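Local coordinates for DNA repair protein XRCC1 (Homo sapiens, PDB 3LQC), which acts as a scaffold in DNA single-strand break repair, mediating assembly of repair protein complexes and binding poly-ADP-ribose chains, including those on PARP1, whose activity it limits, at residues V70-S75 and E85-T90; V45-E50 and V128-S133; A66-L71 and S91-P96; I4-V9 and A38-I43. All blocks are in the same frame, centred on the assembly; numbering follows the deposited sequence.

All four contacts lie in the N-terminal domain of XRCC1, on or beside one mixed five-stranded sheet ordered 7-12, 42-49, 125-133, 67-73, 85-92. Interaction 4 packs the turn before strand 7-12 against the loop and start of strand 42-49, interaction 2 pairs strands 42-49 and 125-133, and interactions 1 and 3 join the two ends of the far-edge hairpin. Along the chain interaction 4 closes first; interactions 1 and 3 then fall between the two halves of interaction 2. Centres of interactions 1 and 2 are about 9 Å apart, those of 1 and 4 about 17 Å. Interactions 2 and 4 meet the same carbonate ion, while the hairpin edge contacts another protein chain, in keeping with a scaffold domain.

Interaction 1: residues V70-S75 and E85-T90; sequences VLVGSS and EVLLVT. With NA (sodium ion), chain C.
Val70 and Val72 pair with Leu88 and Glu85 across an antiparallel hairpin, and the register slips by one residue between them. Leu87 and Leu88 both face Val70, a classic beta bulge, and Val70 O accepts two bonds: Leu87 N and Leu88 N each lie 2.8 Å from it. Beyond the bulge the ladder is regular, with Val72 N 2.7 Å from Glu85 O and an N-H...O angle of 166°. The tight part is apolar. Val70 CB meets Leu88 CB at 3.9 Å. Leu87 holds CG anti to the backbone N (chi1 -175°), and from there CD2 meets Val72 CG1 at 4.1 Å; Leu87 CB lies 3.4 Å from Val70 O. On the face bearing Leu71 and Val86 the side chains touch more sparingly, Leu71 CD2 reaching Val86 CG2 at 3.8 Å. The solvent side lies at Glu85, whose bent chain leads its carboxylate away from Val72, and at the strand end, where Ser74 O binds a sodium ion at 2.8 Å with Ala76 and Gly78. Strand 125-133 flanks the hairpin: Val128 packs on Val70, Val131 on Leu71 and Trp125 on Val72. Ala120 and Ala121 of helix 118-121 cover Leu87, and apolar side chains of another protein chain pack on Leu71 and Val86.

Interaction 2: residues V45-E50 and V128-S133; sequences VVLQLE and VKIVCS. With CO3 (carbonate ion), chain D.
Val46 and Lys129 face each other on one side of an antiparallel strand pair, where a methyl of the valine fits beside the aliphatic chain of the lysine. Val46 CG2 lies 3.7 Å from Lys129 CE and 4.0 Å from Lys129 CB. The chain holds CG anti to the backbone N and bends at its third torsion (-66°), so that CE curves round the methyl. Beyond that bend Lys129 NZ hydrogen-bonds carbonate O2 at 2.7 Å, in a pocket also lined by Arg7, Ser44 and Glu81, and the ammonium makes a cation-pi contact with Tyr84. The strands 42-49 and 125-133 are neighbours in the five-stranded sheet of this N-terminal domain, which belongs to the galactose-binding-like clan; their segments run 167° apart in direction. On the opposite face, toward the second, three-stranded sheet, a methyl of Val45 fits the bend of Ile130: Val45 CG2 sits 4.1 Å from both Ile130 CB and Ile130 CD1. Leu47 CB sits level with Val128 CB, and Leu49 closes against the same valine from the strand end, placing CD1 3.8 Å from Val128 CG2. Phe149 covers Leu47 and Val128 from strand 143-150, while Leu144 of the same strand lies on Ile130. Four backbone bonds stitch the pair, among them Leu47 N to Val128 O at 2.7 Å.

Interaction 3: residues A66-L71 and S91-P96; sequences AFVEVL and SSFMSP
Val68 and Ser91 form an antiparallel hydrogen-bonded pair, Val68 N to Ser91 O at 2.9 Å and Ser91 N to Val68 O at 2.8 Å, before the second segment leaves the strand at Phe93 and Met94. This is the open end of the beta hairpin of strands 67-73 and 85-92. Past the last strand pair, Ala66 O accepts both Phe93 N and Met94 N from the same face of its carbonyl plane. Phe93 points its CB toward segment 66-71, and its ring atoms CD2 and CE2 meet Val68 obliquely, Val68 CG2 being 3.6 Å from Phe93 CD2. Ile60 and Asn62 of strand 57-63, in the second sheet, also touch the Phe93 side chain, which thus lies between the two sheets. An alanine in place of Phe93 would probably leave a gap beside Val68 and Ile60 where the ring had lain, and the valine methyl without its aromatic neighbour. On the other face the Phe67 ring has Ser92 CA and Ser91 O at its edge, near its plane, and Ala66 CB over the centre of one face. An acidic side chain of another protein chain hydrogen-bonds Ser92 N. Ser91 OG bonds Val89 O, and Met94 CB lies 4.1 Å from Ala66 CA.

Interaction 4: residues I4-V9 and A38-I43; sequences IRLRHV and AGEKTI. With CO3 (carbonate ion), chain D.
Arg5 and Leu6 meet Glu40 where the short 3-10 turn at the N-terminus packs against the loop that leads into strand 42-49. The glutamate can be followed outward. Its CB lies roughly 4.1 Å from Leu6 CD2. CG comes next to the same leucine, about 4.0 Å from Leu6 CD1, though its closer approach to CD2 is too short to be trusted and leaves the placement of CD2 in doubt. The chain bends at chi2 (68°), which turns CD toward the arginine, and CD stands 3.5 Å from Arg5 NH2. At the tip, OE2 receives the main bond of the salt bridge, 2.8 Å from Arg5 NH2, while the bond from Arg5 NH1 to OE1 is weak at 3.4 Å. The planes of guanidinium and carboxylate are turned 85° apart, and Arg5 NH2 meets OE2 from above the carboxylate plane. An alanine in place of Glu40 would probably leave Arg5 NH2 without its carboxylate partner, with a weak pair to Glu3 remaining, and the guanidinium freer to turn. Leu6 itself points toward the strand, its CD1 3.4 Å from Thr42 O. Arg7 points its CB away from this loop, and its NE and NH2 hydrogen-bond the carbonate ion, NH2 at 2.7 Å from O2; Lys129 and Ser44 also hydrogen-bond the ion. Arg5 thus pairs chiefly with the Glu40 carboxylate, whereas Arg7 is shared between Glu81 and the carbonate, probably from the crystallisation liquor; the positive charge of Arg5 is likely to favour the ionised form of Glu40.

Interaction 1: residues V70-S75 and E85-T90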
loop_
_atom_site.group_PDB
_atom_site.type_symbol
_atom_site.label_atom_id
_atom_site.label_comp_id
_atom_site.label_asym_id
_atom_site.label_seq_id
_atom_site.Cartn_x
_atom_site.Cartn_y
_atom_site.Cartn_z
ATOM N N VAL A 70 -7.101 -0.553 16.207
ATOM C CA VAL A 70 -7.648 -1.004 17.477
ATOM C C VAL A 70 -6.899 -2.226 17.956
ATOM O O VAL A 70 -6.818 -3.227 17.252
ATOM C CB VAL A 70 -9.166 -1.300 17.405
ATOM C CG1 VAL A 70 -9.675 -1.815 18.754
ATOM C CG2 VAL A 70 -9.929 -0.049 17.007
ATOM N N LEU A 71 -6.335 -2.129 19.153
ATOM C CA LEU A 71 -5.641 -3.251 19.761
ATOM C C LEU A 71 -6.338 -3.640 21.061
ATOM O O LEU A 71 -7.058 -2.835 21.665
ATOM C CB LEU A 71 -4.166 -2.918 20.007
ATOM C CG LEU A 71 -3.408 -2.306 18.826
ATOM C CD1 LEU A 71 -3.467 -0.784 18.883
ATOM C CD2 LEU A 71 -1.952 -2.788 18.778
ATOM N N VAL A 72 -6.128 -4.874 21.490
ATOM C CA VAL A 72 -6.780 -5.371 22.694
ATOM C C VAL A 72 -5.751 -5.999 23.598
ATOM O O VAL A 72 -4.701 -6.439 23.142
ATOM C CB VAL A 72 -7.853 -6.412 22.367
ATOM C CG1 VAL A 72 -9.129 -5.716 21.931
ATOM C CG2 VAL A 72 -7.345 -7.363 21.288
ATOM N N GLY A 73 -6.046 -6.030 24.887
ATOM C CA GLY A 73 -5.113 -6.582 25.847
ATOM C C GLY A 73 -5.840 -7.213 27.016
ATOM O O GLY A 73 -7.030 -6.984 27.230
ATOM N N SER A 74 -5.109 -8.010 27.779
ATOM C CA SER A 74 -5.675 -8.714 28.907
ATOM C C SER A 74 -4.890 -8.286 30.129
ATOM O O SER A 74 -3.698 -8.538 30.210
ATOM C CB SER A 74 -5.541 -10.220 28.686
ATOM O OG SER A 74 -6.546 -10.928 29.377
ATOM N N SER A 75 -5.552 -7.624 31.069
ATOM C CA SER A 75 -4.854 -7.005 32.191
ATOM C C SER A 75 -4.270 -8.021 33.164
ATOM O O SER A 75 -3.180 -7.822 33.702
ATOM C CB SER A 75 -5.771 -6.021 32.927
ATOM O OG SER A 75 -6.788 -6.696 33.645
ATOM N N GLU A 85 -2.594 -7.096 21.435
ATOM C CA GLU A 85 -2.823 -7.856 20.232
ATOM C C GLU A 85 -3.655 -6.963 19.323
ATOM O O GLU A 85 -4.540 -6.257 19.799
ATOM C CB GLU A 85 -3.590 -9.127 20.597
ATOM C CG GLU A 85 -3.132 -10.363 19.856
ATOM C CD GLU A 85 -1.627 -10.524 19.866
ATOM O OE1 GLU A 85 -1.042 -10.695 20.956
ATOM O OE2 GLU A 85 -1.029 -10.484 18.769
ATOM N N VAL A 86 -3.371 -6.966 18.023
ATOM C CA VAL A 86 -4.178 -6.175 17.098
ATOM C C VAL A 86 -5.555 -6.797 16.890
ATOM O O VAL A 86 -5.685 -7.979 16.573
ATOM C CB VAL A 86 -3.497 -5.976 15.721
ATOM C CG1 VAL A 86 -4.409 -5.203 14.792
ATOM C CG2 VAL A 86 -2.190 -5.243 15.877
ATOM N N LEU A 87 -6.584 -5.987 17.074
ATOM C CA LEU A 87 -7.931 -6.403 16.760
ATOM C C LEU A 87 -8.294 -5.885 15.371
ATOM O O LEU A 87 -8.611 -6.656 14.469
ATOM C CB LEU A 87 -8.912 -5.871 17.802
ATOM C CG LEU A 87 -10.320 -6.382 17.561
ATOM C CD1 LEU A 87 -10.325 -7.878 17.775
ATOM C CD2 LEU A 87 -11.305 -5.686 18.473
ATOM N N LEU A 88 -8.257 -4.566 15.205
ATOM C CA LEU A 88 -8.445 -3.972 13.887
ATOM C C LEU A 88 -7.140 -3.361 13.425
ATOM O O LEU A 88 -6.628 -2.418 14.027
ATOM C CB LEU A 88 -9.547 -2.908 13.882
ATOM C CG LEU A 88 -9.632 -2.132 12.558
ATOM C CD1 LEU A 88 -9.991 -3.058 11.419
ATOM C CD2 LEU A 88 -10.615 -0.995 12.639
ATOM N N VAL A 89 -6.608 -3.910 12.347
ATOM C CA VAL A 89 -5.351 -3.457 11.795
ATOM C C VAL A 89 -5.429 -1.972 11.403
ATOM O O VAL A 89 -6.505 -1.455 11.103
ATOM C CB VAL A 89 -4.976 -4.343 10.599
ATOM C CG1 VAL A 89 -5.430 -3.711 9.282
ATOM C CG2 VAL A 89 -3.496 -4.624 10.611
ATOM N N THR A 90 -4.294 -1.281 11.434
ATOM C CA THR A 90 -4.260 0.145 11.098
ATOM C C THR A 90 -4.951 0.438 9.760
ATOM O O THR A 90 -4.541 -0.044 8.706
ATOM C CB THR A 90 -2.827 0.687 11.053
ATOM O OG1 THR A 90 -2.150 0.362 12.273
ATOM C CG2 THR A 90 -2.846 2.207 10.875
HETATM NA NA NA C . -1.786 -10.616 30.167
#

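Interaction 2: residues V45-E50 and V128-S133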
loop_
_atom_site.group_PDB
_atom_site.type_symbol
_atom_site.label_atom_id
_atom_site.label_comp_id
_atom_site.label_asym_id
_atom_site.label_seq_id
_atom_site.Cartn_x
_atom_site.Cartn_y
_atom_site.Cartn_z
ATOM N N VAL A 45 -6.398 6.385 22.988
ATOM C CA VAL A 45 -7.118 6.262 24.242
ATOM C C VAL A 45 -7.136 4.788 24.609
ATOM O O VAL A 45 -7.174 3.922 23.735
ATOM C CB VAL A 45 -8.574 6.779 24.151
ATOM C CG1 VAL A 45 -8.608 8.271 23.871
ATOM C CG2 VAL A 45 -9.334 6.025 23.098
ATOM N N VAL A 46 -7.082 4.499 25.901
ATOM C CA VAL A 46 -7.208 3.132 26.360
ATOM C C VAL A 46 -8.438 3.001 27.237
ATOM O O VAL A 46 -8.619 3.762 28.189
ATOM C CB VAL A 46 -5.968 2.661 27.128
ATOM C CG1 VAL A 46 -6.270 1.359 27.874
ATOM C CG2 VAL A 46 -4.803 2.470 26.174
ATOM N N LEU A 47 -9.294 2.050 26.882
ATOM C CA LEU A 47 -10.464 1.730 27.676
ATOM C C LEU A 47 -10.123 0.549 28.561
ATOM O O LEU A 47 -9.828 -0.543 28.071
ATOM C CB LEU A 47 -11.655 1.361 26.792
ATOM C CG LEU A 47 -12.107 2.274 25.652
ATOM C CD1 LEU A 47 -13.298 1.628 24.944
ATOM C CD2 LEU A 47 -12.456 3.671 26.144
ATOM N N GLN A 48 -10.142 0.788 29.864
ATOM C CA GLN A 48 -9.974 -0.254 30.857
ATOM C C GLN A 48 -11.346 -0.795 31.243
ATOM O O GLN A 48 -12.101 -0.150 31.966
ATOM C CB GLN A 48 -9.287 0.317 32.089
ATOM C CG GLN A 48 -7.853 0.721 31.843
ATOM C CD GLN A 48 -7.185 1.228 33.101
ATOM O OE1 GLN A 48 -7.826 1.859 33.948
ATOM N NE2 GLN A 48 -5.894 0.958 33.234
ATOM N N LEU A 49 -11.666 -1.976 30.743
ATOM C CA LEU A 49 -12.969 -2.564 30.974
ATOM C C LEU A 49 -13.005 -3.307 32.300
ATOM O O LEU A 49 -12.037 -3.967 32.678
ATOM C CB LEU A 49 -13.315 -3.513 29.833
ATOM C CG LEU A 49 -13.165 -2.916 28.440
ATOM C CD1 LEU A 49 -13.577 -3.949 27.407
ATOM C CD2 LEU A 49 -14.004 -1.671 28.319
ATOM N N GLU A 50 -14.123 -3.185 33.009
ATOM C CA GLU A 50 -14.301 -3.890 34.270
ATOM C C GLU A 50 -14.552 -5.368 33.987
ATOM O O GLU A 50 -14.014 -6.246 34.655
ATOM C CB GLU A 50 -15.464 -3.292 35.061
ATOM C CG GLU A 50 -15.418 -3.604 36.547
ATOM C CD GLU A 50 -16.697 -3.219 37.276
ATOM O OE1 GLU A 50 -17.489 -2.415 36.735
ATOM O OE2 GLU A 50 -16.908 -3.725 38.398
ATOM N N VAL A 128 -8.869 -2.068 25.716
ATOM C CA VAL A 128 -9.072 -1.673 24.335
ATOM C C VAL A 128 -8.299 -0.379 24.044
ATOM O O VAL A 128 -8.558 0.670 24.634
ATOM C CB VAL A 128 -10.562 -1.481 24.003
ATOM C CG1 VAL A 128 -10.753 -1.403 22.500
ATOM C CG2 VAL A 128 -11.396 -2.630 24.572
ATOM N N LYS A 129 -7.343 -0.467 23.130
ATOM C CA LYS A 129 -6.537 0.680 22.759
ATOM C C LYS A 129 -6.892 1.112 21.345
ATOM O O LYS A 129 -6.762 0.331 20.393
ATOM C CB LYS A 129 -5.046 0.334 22.859
ATOM C CG LYS A 129 -4.122 1.442 22.408
ATOM C CD LYS A 129 -2.665 1.037 22.545
ATOM C CE LYS A 129 -2.279 0.843 23.995
ATOM N NZ LYS A 129 -0.802 0.832 24.163
ATOM N N ILE A 130 -7.352 2.350 21.212
ATOM C CA ILE A 130 -7.663 2.911 19.900
ATOM C C ILE A 130 -6.595 3.945 19.532
ATOM O O ILE A 130 -6.422 4.939 20.235
ATOM C CB ILE A 130 -9.056 3.562 19.875
ATOM C CG1 ILE A 130 -10.141 2.531 20.191
ATOM C CG2 ILE A 130 -9.321 4.195 18.535
ATOM C CD1 ILE A 130 -10.420 2.361 21.669
ATOM N N VAL A 131 -5.870 3.704 18.444
ATOM C CA VAL A 131 -4.782 4.595 18.054
ATOM C C VAL A 131 -5.140 5.414 16.826
ATOM O O VAL A 131 -5.470 4.865 15.783
ATOM C CB VAL A 131 -3.476 3.818 17.790
ATOM C CG1 VAL A 131 -2.306 4.787 17.631
ATOM C CG2 VAL A 131 -3.205 2.843 18.920
ATOM N N CYS A 132 -5.075 6.733 16.960
ATOM C CA CYS A 132 -5.364 7.635 15.853
ATOM C C CYS A 132 -4.081 8.283 15.360
ATOM O O CYS A 132 -3.360 8.926 16.120
ATOM C CB CYS A 132 -6.355 8.711 16.291
ATOM S SG CYS A 132 -7.967 8.100 16.799
ATOM N N SER A 133 -3.783 8.114 14.085
ATOM C CA SER A 133 -2.568 8.691 13.528
ATOM C C SER A 133 -2.906 9.740 12.493
ATOM O O SER A 133 -3.759 9.522 11.630
ATOM C CB SER A 133 -1.691 7.610 12.911
ATOM O OG SER A 133 -1.122 6.795 13.911
HETATM C C CO3 D . 0.337 3.620 22.741
HETATM O O1 CO3 D . -0.791 3.995 23.266
HETATM O O2 CO3 D . 0.994 2.632 23.276
#

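Interaction 3: residues A66-L71 and S91-P96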
loop_
_atom_site.group_PDB
_atom_site.type_symbol
_atom_site.label_atom_id
_atom_site.label_comp_id
_atom_site.label_asym_id
_atom_site.label_seq_id
_atom_site.Cartn_x
_atom_site.Cartn_y
_atom_site.Cartn_z
ATOM N N ALA A 66 -5.882 10.259 10.032
ATOM C CA ALA A 66 -5.506 9.624 8.776
ATOM C C ALA A 66 -5.642 8.112 8.891
ATOM O O ALA A 66 -6.122 7.453 7.966
ATOM C CB ALA A 66 -4.092 10.001 8.382
ATOM N N PHE A 67 -5.210 7.570 10.027
ATOM C CA PHE A 67 -5.272 6.130 10.267
ATOM C C PHE A 67 -5.859 5.860 11.634
ATOM O O PHE A 67 -5.695 6.659 12.543
ATOM C CB PHE A 67 -3.882 5.492 10.203
ATOM C CG PHE A 67 -3.031 5.995 9.085
ATOM C CD1 PHE A 67 -3.449 5.875 7.772
ATOM C CD2 PHE A 67 -1.800 6.586 9.348
ATOM C CE1 PHE A 67 -2.667 6.339 6.740
ATOM C CE2 PHE A 67 -1.003 7.062 8.312
ATOM C CZ PHE A 67 -1.437 6.934 7.006
ATOM N N VAL A 68 -6.541 4.730 11.777
ATOM C CA VAL A 68 -7.021 4.289 13.080
ATOM C C VAL A 68 -6.712 2.811 13.251
ATOM O O VAL A 68 -6.853 2.029 12.312
ATOM C CB VAL A 68 -8.530 4.509 13.253
ATOM C CG1 VAL A 68 -8.945 4.147 14.661
ATOM C CG2 VAL A 68 -8.904 5.944 12.952
ATOM N N GLU A 69 -6.273 2.436 14.450
ATOM C CA GLU A 69 -5.968 1.046 14.757
ATOM C C GLU A 69 -6.607 0.676 16.091
ATOM O O GLU A 69 -6.659 1.497 17.004
ATOM C CB GLU A 69 -4.454 0.854 14.837
ATOM C CG GLU A 69 -3.988 -0.560 15.140
ATOM C CD GLU A 69 -2.518 -0.599 15.491
ATOM O OE1 GLU A 69 -1.883 -1.664 15.327
ATOM O OE2 GLU A 69 -1.993 0.452 15.915
ATOM N N VAL A 70 -7.101 -0.553 16.207
ATOM C CA VAL A 70 -7.648 -1.004 17.477
ATOM C C VAL A 70 -6.899 -2.226 17.956
ATOM O O VAL A 70 -6.818 -3.227 17.252
ATOM C CB VAL A 70 -9.166 -1.300 17.405
ATOM C CG1 VAL A 70 -9.675 -1.815 18.754
ATOM C CG2 VAL A 70 -9.929 -0.049 17.007
ATOM N N LEU A 71 -6.335 -2.129 19.153
ATOM C CA LEU A 71 -5.641 -3.251 19.761
ATOM C C LEU A 71 -6.338 -3.640 21.061
ATOM O O LEU A 71 -7.058 -2.835 21.665
ATOM C CB LEU A 71 -4.166 -2.918 20.007
ATOM C CG LEU A 71 -3.408 -2.306 18.826
ATOM C CD1 LEU A 71 -3.467 -0.784 18.883
ATOM C CD2 LEU A 71 -1.952 -2.788 18.778
ATOM N N SER A 91 -6.002 1.242 9.812
ATOM C CA SER A 91 -6.876 1.426 8.666
ATOM C C SER A 91 -7.001 2.890 8.248
ATOM O O SER A 91 -6.982 3.794 9.085
ATOM C CB SER A 91 -8.253 0.835 8.967
ATOM O OG SER A 91 -8.126 -0.535 9.292
ATOM N N SER A 92 -7.138 3.102 6.941
ATOM C CA SER A 92 -7.142 4.435 6.342
ATOM C C SER A 92 -8.485 5.149 6.484
ATOM O O SER A 92 -9.546 4.556 6.301
ATOM C CB SER A 92 -6.756 4.330 4.864
ATOM O OG SER A 92 -6.988 5.539 4.183
ATOM N N PHE A 93 -8.430 6.429 6.821
ATOM C CA PHE A 93 -9.633 7.241 6.920
ATOM C C PHE A 93 -9.477 8.537 6.142
ATOM O O PHE A 93 -10.465 9.131 5.717
ATOM C CB PHE A 93 -9.985 7.521 8.380
ATOM C CG PHE A 93 -10.664 6.372 9.049
ATOM C CD1 PHE A 93 -12.043 6.331 9.146
ATOM C CD2 PHE A 93 -9.928 5.309 9.538
ATOM C CE1 PHE A 93 -12.678 5.256 9.742
ATOM C CE2 PHE A 93 -10.558 4.233 10.131
ATOM C CZ PHE A 93 -11.933 4.209 10.236
ATOM N N MET A 94 -8.231 8.964 5.949
ATOM C CA MET A 94 -7.937 10.121 5.107
ATOM C C MET A 94 -6.631 9.911 4.372
ATOM O O MET A 94 -5.712 9.280 4.896
ATOM C CB MET A 94 -7.827 11.397 5.943
ATOM C CG MET A 94 -9.036 11.687 6.797
ATOM S SD MET A 94 -8.821 13.193 7.753
ATOM C CE MET A 94 -8.881 14.449 6.481
ATOM N N SER A 95 -6.546 10.456 3.163
ATOM C CA SER A 95 -5.289 10.481 2.432
ATOM C C SER A 95 -4.461 11.635 2.959
ATOM O O SER A 95 -4.984 12.511 3.655
ATOM C CB SER A 95 -5.547 10.695 0.944
ATOM O OG SER A 95 -6.097 11.977 0.738
ATOM N N PRO A 96 -3.161 11.644 2.638
ATOM C CA PRO A 96 -2.320 12.799 2.966
ATOM C C PRO A 96 -2.875 14.104 2.385
ATOM O O PRO A 96 -2.863 15.118 3.093
ATOM C CB PRO A 96 -0.976 12.435 2.330
ATOM C CG PRO A 96 -0.954 10.936 2.390
ATOM C CD PRO A 96 -2.372 10.515 2.117
#

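Interaction 4: residues I4-V9 and A38-I43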
loop_
_atom_site.group_PDB
_atom_site.type_symbol
_atom_site.label_atom_id
_atom_site.label_comp_id
_atom_site.label_asym_id
_atom_site.label_seq_id
_atom_site.Cartn_x
_atom_site.Cartn_y
_atom_site.Cartn_z
ATOM N N ILE A 4 3.161 6.422 26.643
ATOM C CA ILE A 4 2.273 6.854 27.724
ATOM C C ILE A 4 1.794 8.313 27.606
ATOM O O ILE A 4 0.642 8.622 27.923
ATOM C CB ILE A 4 2.894 6.586 29.112
ATOM C CG1 ILE A 4 1.885 6.893 30.218
ATOM C CG2 ILE A 4 4.147 7.399 29.303
ATOM C CD1 ILE A 4 0.535 6.247 30.012
ATOM N N ARG A 5 2.671 9.197 27.138
ATOM C CA ARG A 5 2.348 10.620 27.062
ATOM C C ARG A 5 1.385 10.937 25.917
ATOM O O ARG A 5 0.840 12.035 25.848
ATOM C CB ARG A 5 3.621 11.454 26.931
ATOM C CG ARG A 5 4.323 11.274 25.612
ATOM C CD ARG A 5 5.405 12.319 25.405
ATOM N NE ARG A 5 5.774 12.373 23.996
ATOM C CZ ARG A 5 5.364 13.309 23.147
ATOM N NH1 ARG A 5 4.583 14.303 23.562
ATOM N NH2 ARG A 5 5.743 13.253 21.877
ATOM N N LEU A 6 1.180 9.966 25.028
ATOM C CA LEU A 6 0.244 10.116 23.919
ATOM C C LEU A 6 -0.997 9.265 24.134
ATOM O O LEU A 6 -1.830 9.122 23.246
ATOM C CB LEU A 6 0.921 9.731 22.603
ATOM C CG LEU A 6 2.061 10.692 22.280
ATOM C CD1 LEU A 6 2.745 10.338 20.979
ATOM C CD2 LEU A 6 1.488 12.111 22.255
ATOM N N ARG A 7 -1.118 8.714 25.331
ATOM C CA ARG A 7 -2.173 7.764 25.628
ATOM C C ARG A 7 -3.080 8.281 26.737
ATOM O O ARG A 7 -2.617 8.600 27.821
ATOM C CB ARG A 7 -1.535 6.445 26.040
ATOM C CG ARG A 7 -2.497 5.375 26.450
ATOM C CD ARG A 7 -1.718 4.204 27.030
ATOM N NE ARG A 7 -0.570 3.856 26.201
ATOM C CZ ARG A 7 0.611 3.492 26.684
ATOM N NH1 ARG A 7 0.808 3.438 27.997
ATOM N NH2 ARG A 7 1.605 3.199 25.857
ATOM N N HIS A 8 -4.373 8.368 26.454
ATOM C CA HIS A 8 -5.361 8.713 27.464
ATOM C C HIS A 8 -6.041 7.450 27.978
ATOM O O HIS A 8 -6.839 6.832 27.272
ATOM C CB HIS A 8 -6.403 9.668 26.886
ATOM C CG HIS A 8 -7.193 10.403 27.923
ATOM N ND1 HIS A 8 -8.561 10.289 28.036
ATOM C CD2 HIS A 8 -6.807 11.270 28.889
ATOM C CE1 HIS A 8 -8.985 11.054 29.026
ATOM N NE2 HIS A 8 -7.942 11.660 29.560
ATOM N N VAL A 9 -5.710 7.073 29.208
ATOM C CA VAL A 9 -6.253 5.874 29.831
ATOM C C VAL A 9 -7.480 6.216 30.679
ATOM O O VAL A 9 -7.461 7.173 31.455
ATOM C CB VAL A 9 -5.180 5.185 30.707
ATOM C CG1 VAL A 9 -5.664 3.834 31.208
ATOM C CG2 VAL A 9 -3.888 5.018 29.910
ATOM N N ALA A 38 -2.101 18.911 21.274
ATOM C CA ALA A 38 -2.103 19.498 19.940
ATOM C C ALA A 38 -0.691 19.486 19.361
ATOM O O ALA A 38 0.284 19.719 20.077
ATOM C CB ALA A 38 -2.637 20.915 19.991
ATOM N N GLY A 39 -0.584 19.205 18.064
ATOM C CA GLY A 39 0.707 19.208 17.395
ATOM C C GLY A 39 1.347 17.833 17.344
ATOM O O GLY A 39 2.424 17.654 16.786
ATOM N N GLU A 40 0.660 16.858 17.921
ATOM C CA GLU A 40 1.150 15.494 17.995
ATOM C C GLU A 40 0.656 14.634 16.828
ATOM O O GLU A 40 -0.514 14.694 16.458
ATOM C CB GLU A 40 0.713 14.877 19.316
ATOM C CG GLU A 40 1.782 14.041 19.951
ATOM C CD GLU A 40 2.953 14.869 20.433
ATOM O OE1 GLU A 40 2.736 15.843 21.181
ATOM O OE2 GLU A 40 4.092 14.534 20.068
ATOM N N LYS A 41 1.559 13.833 16.264
ATOM C CA LYS A 41 1.280 13.013 15.079
ATOM C C LYS A 41 0.388 11.807 15.370
ATOM O O LYS A 41 -0.269 11.276 14.467
ATOM C CB LYS A 41 2.587 12.511 14.461
ATOM C CG LYS A 41 3.390 13.585 13.746
ATOM C CD LYS A 41 4.821 13.131 13.498
ATOM C CE LYS A 41 5.636 14.243 12.849
ATOM N NZ LYS A 41 7.098 13.942 12.839
ATOM N N THR A 42 0.372 11.359 16.618
ATOM C CA THR A 42 -0.476 10.234 16.983
ATOM C C THR A 42 -0.919 10.308 18.435
ATOM O O THR A 42 -0.169 10.757 19.297
ATOM C CB THR A 42 0.221 8.880 16.709
ATOM O OG1 THR A 42 -0.445 7.854 17.444
ATOM C CG2 THR A 42 1.664 8.916 17.148
ATOM N N ILE A 43 -2.149 9.876 18.700
ATOM C CA ILE A 43 -2.644 9.770 20.066
ATOM C C ILE A 43 -3.440 8.488 20.197
ATOM O O ILE A 43 -3.964 7.982 19.211
ATOM C CB ILE A 43 -3.581 10.938 20.440
ATOM C CG1 ILE A 43 -4.770 10.976 19.481
ATOM C CG2 ILE A 43 -2.834 12.267 20.438
ATOM C CD1 ILE A 43 -6.006 11.525 20.091
HETATM C C CO3 D . 0.337 3.620 22.741
HETATM O O1 CO3 D . -0.791 3.995 23.266
HETATM O O2 CO3 D . 0.994 2.632 23.276
#